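Local coordinates for NIF3-related protein (Bacillus cereus, PDB 2GX8) that is of unknown function but binds a pair of zinc ions at a conserved dimetal motif of the NIF3 family and carries an additional, regulatory domain, at residues 71-76 / 89-94; 75-80 / 385-390. All coordinates share one frame; numbering follows the deposited sequence.

Contact 1: residues 71-76 / 89-94. With ZN (zinc ion), chain M; ZN (zinc ion), chain L.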
loop_
_atom_site.group_PDB
_atom_site.type_symbol
_atom_site.label_atom_id
_atom_site.label_comp_id
_atom_site.label_asym_id
_atom_site.label_seq_id
_atom_site.Cartn_x
_atom_site.Cartn_y
_atom_site.Cartn_z
ATOM N N LEU C 71 -10.979 -25.777 -22.581
ATOM C CA LEU C 71 -9.959 -25.454 -21.601
ATOM C C LEU C 71 -9.552 -23.983 -21.878
ATOM O O LEU C 71 -9.728 -23.098 -21.029
ATOM C CB LEU C 71 -8.785 -26.441 -21.676
ATOM C CG LEU C 71 -7.524 -26.097 -20.862
ATOM C CD1 LEU C 71 -7.829 -26.103 -19.394
ATOM C CD2 LEU C 71 -6.369 -27.042 -21.144
ATOM N N ASP C 72 -9.067 -23.719 -23.090
ATOM C CA ASP C 72 -8.669 -22.391 -23.531
ATOM C C ASP C 72 -9.630 -21.929 -24.611
ATOM O O ASP C 72 -9.961 -22.727 -25.504
ATOM C CB ASP C 72 -7.278 -22.491 -24.140
ATOM C CG ASP C 72 -6.275 -23.032 -23.160
ATOM O OD1 ASP C 72 -6.217 -22.432 -22.069
ATOM O OD2 ASP C 72 -5.546 -24.030 -23.456
ATOM N N VAL C 73 -10.100 -20.676 -24.530
ATOM C CA VAL C 73 -10.945 -20.172 -25.592
ATOM C C VAL C 73 -10.083 -19.472 -26.617
ATOM O O VAL C 73 -9.857 -18.278 -26.533
ATOM C CB VAL C 73 -12.040 -19.207 -25.109
ATOM C CG1 VAL C 73 -12.903 -18.778 -26.281
ATOM C CG2 VAL C 73 -12.887 -19.846 -24.022
ATOM N N THR C 74 -9.565 -20.228 -27.571
ATOM C CA THR C 74 -8.744 -19.667 -28.651
ATOM C C THR C 74 -9.714 -19.396 -29.786
ATOM O O THR C 74 -10.884 -19.761 -29.687
ATOM C CB THR C 74 -7.738 -20.697 -29.140
ATOM O OG1 THR C 74 -8.454 -21.831 -29.645
ATOM C CG2 THR C 74 -6.874 -21.166 -27.986
ATOM N N GLU C 75 -9.261 -18.770 -30.867
ATOM C CA GLU C 75 -10.174 -18.493 -31.968
ATOM C C GLU C 75 -10.682 -19.781 -32.653
ATOM O O GLU C 75 -11.862 -19.860 -33.012
ATOM C CB GLU C 75 -9.591 -17.506 -32.976
ATOM C CG GLU C 75 -10.694 -16.857 -33.800
ATOM C CD GLU C 75 -10.218 -15.718 -34.650
ATOM O OE1 GLU C 75 -9.006 -15.424 -34.614
ATOM O OE2 GLU C 75 -11.057 -15.106 -35.352
ATOM N N GLU C 76 -9.807 -20.791 -32.768
ATOM C CA GLU C 76 -10.158 -22.062 -33.400
ATOM C C GLU C 76 -11.235 -22.765 -32.597
ATOM O O GLU C 76 -12.045 -23.495 -33.166
ATOM C CB GLU C 76 -8.946 -22.982 -33.597
ATOM C CG GLU C 76 -7.920 -22.558 -34.658
ATOM C CD GLU C 76 -7.014 -21.383 -34.241
ATOM O OE1 GLU C 76 -6.907 -21.078 -33.029
ATOM O OE2 GLU C 76 -6.387 -20.765 -35.141
ATOM N N ILE C 89 -20.012 -21.315 -24.372
ATOM C CA ILE C 89 -18.799 -22.070 -24.146
ATOM C C ILE C 89 -18.434 -22.031 -22.647
ATOM O O ILE C 89 -18.323 -20.941 -22.043
ATOM C CB ILE C 89 -17.601 -21.508 -24.959
ATOM C CG1 ILE C 89 -17.918 -21.497 -26.468
ATOM C CG2 ILE C 89 -16.390 -22.301 -24.666
ATOM C CD1 ILE C 89 -16.798 -20.884 -27.383
ATOM N N ILE C 90 -18.290 -23.205 -22.037
ATOM C CA ILE C 90 -17.855 -23.257 -20.657
ATOM C C ILE C 90 -16.386 -23.560 -20.710
ATOM O O ILE C 90 -15.972 -24.647 -21.126
ATOM C CB ILE C 90 -18.585 -24.316 -19.837
ATOM C CG1 ILE C 90 -20.026 -23.918 -19.661
ATOM C CG2 ILE C 90 -17.969 -24.437 -18.431
ATOM C CD1 ILE C 90 -20.823 -24.954 -18.952
ATOM N N ALA C 91 -15.588 -22.589 -20.282
ATOM C CA ALA C 91 -14.137 -22.701 -20.331
ATOM C C ALA C 91 -13.522 -22.691 -18.963
ATOM O O ALA C 91 -14.015 -21.990 -18.080
ATOM C CB ALA C 91 -13.576 -21.547 -21.121
ATOM N N HIS C 92 -12.404 -23.410 -18.819
ATOM C CA HIS C 92 -11.704 -23.537 -17.579
ATOM C C HIS C 92 -10.832 -22.338 -17.300
ATOM O O HIS C 92 -10.804 -21.845 -16.167
ATOM C CB HIS C 92 -10.842 -24.795 -17.615
ATOM C CG HIS C 92 -10.120 -25.075 -16.341
ATOM N ND1 HIS C 92 -10.748 -25.057 -15.114
ATOM C CD2 HIS C 92 -8.843 -25.454 -16.104
ATOM C CE1 HIS C 92 -9.876 -25.367 -14.174
ATOM N NE2 HIS C 92 -8.718 -25.620 -14.749
ATOM N N HIS C 93 -10.081 -21.892 -18.314
ATOM C CA HIS C 93 -9.256 -20.703 -18.153
ATOM C C HIS C 93 -10.073 -19.533 -18.660
ATOM O O HIS C 93 -10.562 -19.571 -19.781
ATOM C CB HIS C 93 -7.970 -20.767 -18.948
ATOM C CG HIS C 93 -7.077 -21.873 -18.550
ATOM N ND1 HIS C 93 -6.320 -22.569 -19.458
ATOM C CD2 HIS C 93 -6.824 -22.421 -17.343
ATOM C CE1 HIS C 93 -5.591 -23.469 -18.822
ATOM N NE2 HIS C 93 -5.897 -23.417 -17.539
ATOM N N PRO C 94 -10.229 -18.499 -17.825
ATOM C CA PRO C 94 -10.997 -17.310 -18.174
ATOM C C PRO C 94 -10.477 -16.674 -19.465
ATOM O O PRO C 94 -9.296 -16.559 -19.624
ATOM C CB PRO C 94 -10.720 -16.353 -16.999
ATOM C CG PRO C 94 -10.266 -17.192 -15.893
ATOM C CD PRO C 94 -9.661 -18.425 -16.467
HETATM ZN ZN ZN M . -6.905 -25.386 -13.460
HETATM ZN ZN ZN L . -4.887 -23.774 -15.556
HETATM O O HOH W 1 -9.333 -18.743 -22.174
#
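Asp72 and His93 run side by side and meet at the edge of the imidazole: ND1 of His93 donates to OD1 of Asp72 over 2.6 Å in a nearly straight bond (170°). OD1 lies almost in the ring plane, and ND1 meets it on its syn side but tilted well out of the carboxylate plane. This bond and the zinc ion held by NE2 at 2.2 Å together hold the ring's rotation, and the bond probably makes the imidazole a stronger electron donor to the metal. The other carboxylate oxygen, OD2, is taken by Thr391 and by Tyr339 of the second subunit.

Leu71 lies alongside both histidines, one methyl meeting the two rings. With CG anti to the backbone N (chi1 170°), its CD1 lies over one face of the His93 ring, 3.8 Å from the centroid, in a CH-pi contact, while the same methyl touches the edge of the His92 ring at CD2 (3.5 Å). His92 binds the other zinc ion through NE2, and its ND1 is satisfied by the carbonyl of Ala126. In the backbone, His93 N bonds to Leu71 O at 3.0 Å, and a water accepts from Val73 N and donates to His93 O. Nearer the strand, Val73 CG2 presses tightly on Ala91 CB (3.4 Å) in a wholly buried contact.

Segment 71-76 follows strand 66-70, and 89-94 runs out of the neighbouring parallel strand 88-91 of a beta-alpha-beta unit; the paired histidines belong to the dinuclear zinc site of the NIF3 family, completed by Asp131, His357 and the shared Glu360.

Contact 2: residues 75-80 / 385-390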
loop_
_atom_site.group_PDB
_atom_site.type_symbol
_atom_site.label_atom_id
_atom_site.label_comp_id
_atom_site.label_asym_id
_atom_site.label_seq_id
_atom_site.Cartn_x
_atom_site.Cartn_y
_atom_site.Cartn_z
ATOM N N GLU C 75 -9.261 -18.770 -30.867
ATOM C CA GLU C 75 -10.174 -18.493 -31.968
ATOM C C GLU C 75 -10.682 -19.781 -32.653
ATOM O O GLU C 75 -11.862 -19.860 -33.012
ATOM C CB GLU C 75 -9.591 -17.506 -32.976
ATOM C CG GLU C 75 -10.694 -16.857 -33.800
ATOM C CD GLU C 75 -10.218 -15.718 -34.650
ATOM O OE1 GLU C 75 -9.006 -15.424 -34.614
ATOM O OE2 GLU C 75 -11.057 -15.106 -35.352
ATOM N N GLU C 76 -9.807 -20.791 -32.768
ATOM C CA GLU C 76 -10.158 -22.062 -33.400
ATOM C C GLU C 76 -11.235 -22.765 -32.597
ATOM O O GLU C 76 -12.045 -23.495 -33.166
ATOM C CB GLU C 76 -8.946 -22.982 -33.597
ATOM C CG GLU C 76 -7.920 -22.558 -34.658
ATOM C CD GLU C 76 -7.014 -21.383 -34.241
ATOM O OE1 GLU C 76 -6.907 -21.078 -33.029
ATOM O OE2 GLU C 76 -6.387 -20.765 -35.141
ATOM N N VAL C 77 -11.235 -22.564 -31.279
ATOM C CA VAL C 77 -12.271 -23.141 -30.396
ATOM C C VAL C 77 -13.629 -22.455 -30.660
ATOM O O VAL C 77 -14.680 -23.117 -30.666
ATOM C CB VAL C 77 -11.888 -23.067 -28.883
ATOM C CG1 VAL C 77 -13.099 -23.352 -27.989
ATOM C CG2 VAL C 77 -10.754 -24.012 -28.559
ATOM N N VAL C 78 -13.592 -21.135 -30.896
ATOM C CA VAL C 78 -14.791 -20.363 -31.217
ATOM C C VAL C 78 -15.333 -20.801 -32.596
ATOM O O VAL C 78 -16.549 -20.944 -32.759
ATOM C CB VAL C 78 -14.568 -18.810 -31.121
ATOM C CG1 VAL C 78 -15.875 -18.071 -31.333
ATOM C CG2 VAL C 78 -14.034 -18.410 -29.755
ATOM N N ASP C 79 -14.442 -21.040 -33.570
ATOM C CA ASP C 79 -14.864 -21.537 -34.888
ATOM C C ASP C 79 -15.604 -22.860 -34.707
ATOM O O ASP C 79 -16.553 -23.145 -35.437
ATOM C CB ASP C 79 -13.690 -21.811 -35.851
ATOM C CG ASP C 79 -12.982 -20.558 -36.338
ATOM O OD1 ASP C 79 -13.546 -19.437 -36.282
ATOM O OD2 ASP C 79 -11.836 -20.717 -36.815
ATOM N N GLU C 80 -15.151 -23.666 -33.743
ATOM C CA GLU C 80 -15.738 -24.984 -33.481
ATOM C C GLU C 80 -17.153 -24.868 -32.924
ATOM O O GLU C 80 -18.040 -25.653 -33.262
ATOM C CB GLU C 80 -14.870 -25.764 -32.507
ATOM C CG GLU C 80 -15.276 -27.219 -32.349
ATOM C CD GLU C 80 -14.469 -27.943 -31.293
ATOM O OE1 GLU C 80 -14.270 -29.172 -31.442
ATOM O OE2 GLU C 80 -14.016 -27.277 -30.332
ATOM N N HIS C 385 -20.800 -30.664 -25.702
ATOM C CA HIS C 385 -19.669 -31.152 -26.480
ATOM C C HIS C 385 -18.350 -30.881 -25.782
ATOM O O HIS C 385 -18.217 -29.906 -25.049
ATOM C CB HIS C 385 -19.623 -30.500 -27.853
ATOM C CG HIS C 385 -20.919 -30.529 -28.598
ATOM N ND1 HIS C 385 -21.237 -31.513 -29.514
ATOM C CD2 HIS C 385 -21.970 -29.672 -28.587
ATOM C CE1 HIS C 385 -22.427 -31.263 -30.029
ATOM N NE2 HIS C 385 -22.897 -30.158 -29.477
ATOM N N ALA C 386 -17.379 -31.758 -26.014
ATOM C CA ALA C 386 -16.031 -31.591 -25.494
ATOM C C ALA C 386 -15.141 -31.206 -26.664
ATOM O O ALA C 386 -14.902 -32.019 -27.547
ATOM C CB ALA C 386 -15.545 -32.863 -24.889
ATOM N N SER C 387 -14.672 -29.960 -26.670
ATOM C CA SER C 387 -13.789 -29.444 -27.715
ATOM C C SER C 387 -12.674 -30.408 -28.068
ATOM O O SER C 387 -11.992 -30.934 -27.186
ATOM C CB SER C 387 -13.170 -28.149 -27.254
ATOM O OG SER C 387 -12.377 -27.593 -28.280
ATOM N N GLN C 388 -12.488 -30.632 -29.361
ATOM C CA GLN C 388 -11.515 -31.600 -29.831
ATOM C C GLN C 388 -10.144 -30.988 -30.057
ATOM O O GLN C 388 -9.121 -31.698 -30.108
ATOM C CB GLN C 388 -12.000 -32.221 -31.140
ATOM C CG GLN C 388 -13.328 -32.952 -31.092
ATOM C CD GLN C 388 -13.251 -34.325 -30.442
ATOM O OE1 GLN C 388 -13.010 -34.461 -29.237
ATOM N NE2 GLN C 388 -13.516 -35.354 -31.240
ATOM N N LEU C 389 -10.126 -29.670 -30.186
ATOM C CA LEU C 389 -8.906 -28.953 -30.487
ATOM C C LEU C 389 -7.825 -29.075 -29.424
ATOM O O LEU C 389 -8.086 -29.025 -28.230
ATOM C CB LEU C 389 -9.222 -27.497 -30.800
ATOM C CG LEU C 389 -10.291 -27.472 -31.891
ATOM C CD1 LEU C 389 -10.571 -26.063 -32.310
ATOM C CD2 LEU C 389 -9.893 -28.329 -33.107
ATOM N N HIS C 390 -6.609 -29.258 -29.899
ATOM C CA HIS C 390 -5.451 -29.381 -29.059
ATOM C C HIS C 390 -4.896 -27.964 -28.805
ATOM O O HIS C 390 -4.544 -27.267 -29.757
ATOM C CB HIS C 390 -4.433 -30.247 -29.797
ATOM C CG HIS C 390 -3.187 -30.507 -29.017
ATOM N ND1 HIS C 390 -3.131 -31.427 -27.989
ATOM C CD2 HIS C 390 -1.950 -29.968 -29.109
ATOM C CE1 HIS C 390 -1.913 -31.442 -27.480
ATOM N NE2 HIS C 390 -1.175 -30.569 -28.143
#
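Glu80 reaches from the helix with its carboxylate turned to the backbone and side chain of the turn around Ser387. Its CG is anti to the backbone N (chi1 -171°) and the chain stays extended beyond it, carrying the acid across to the other segment. There both oxygens are used, each through its syn lone pair: OE2 accepts from Ser387 OG at 2.6 Å, and OE1 from the backbone N of Gln388 at 3.1 Å, with a nearly straight N-H...O angle of 176°. Two bonds at different oxygens limit rotation of the carboxylate, and the group spans the hydroxyl of one residue and the amide of the next.

The helix, 75-84, is the crossover of a beta-alpha-beta unit and packs against a mixed five-stranded sheet; strand 383-386, from near the end of the chain, lies at one edge of that sheet, parallel to strand 66-70. Glu80 therefore grips the chain just where it leaves this edge strand.

Leu389 comes in one residue farther on and buries the largest area of the contact. Its CD1 lies against the turn of helix at Glu76, 3.1 Å from Glu76 O and 3.7 Å from Glu76 CB, and also meets Val77 CG2 at 4.3 Å; its CG passes 4.0 Å from Glu80 OE2, so the leucine runs beside the carboxylate. Ser387 is buried, and its OG lies 3.9 Å from Val77 CG2. Lys364 of helix 362-377 donates to the carbonyl of Ser387.

Contacts 1 and 2 lie with their centres about 8 Å apart on the same side of the chain's centre, and both begin from the same piece of chain, where the loop after strand 66-70 runs into helix 75-84. Contact 1 is local, closing onto the next strand, 88-91; contact 2 brings in the chain leaving strand 383-386, some 300 residues later. Strand 66-70 sits between these two strands in one sheet, so the two contacts reach toward strands that flank it. They touch where Asp72 O packs on Val77 CG2 and Val73 CG1 on Val78 CG2. The loop leading into helix 75-84 thus meets the zinc-binding turn, and the helix itself meets the chain just after the edge strand.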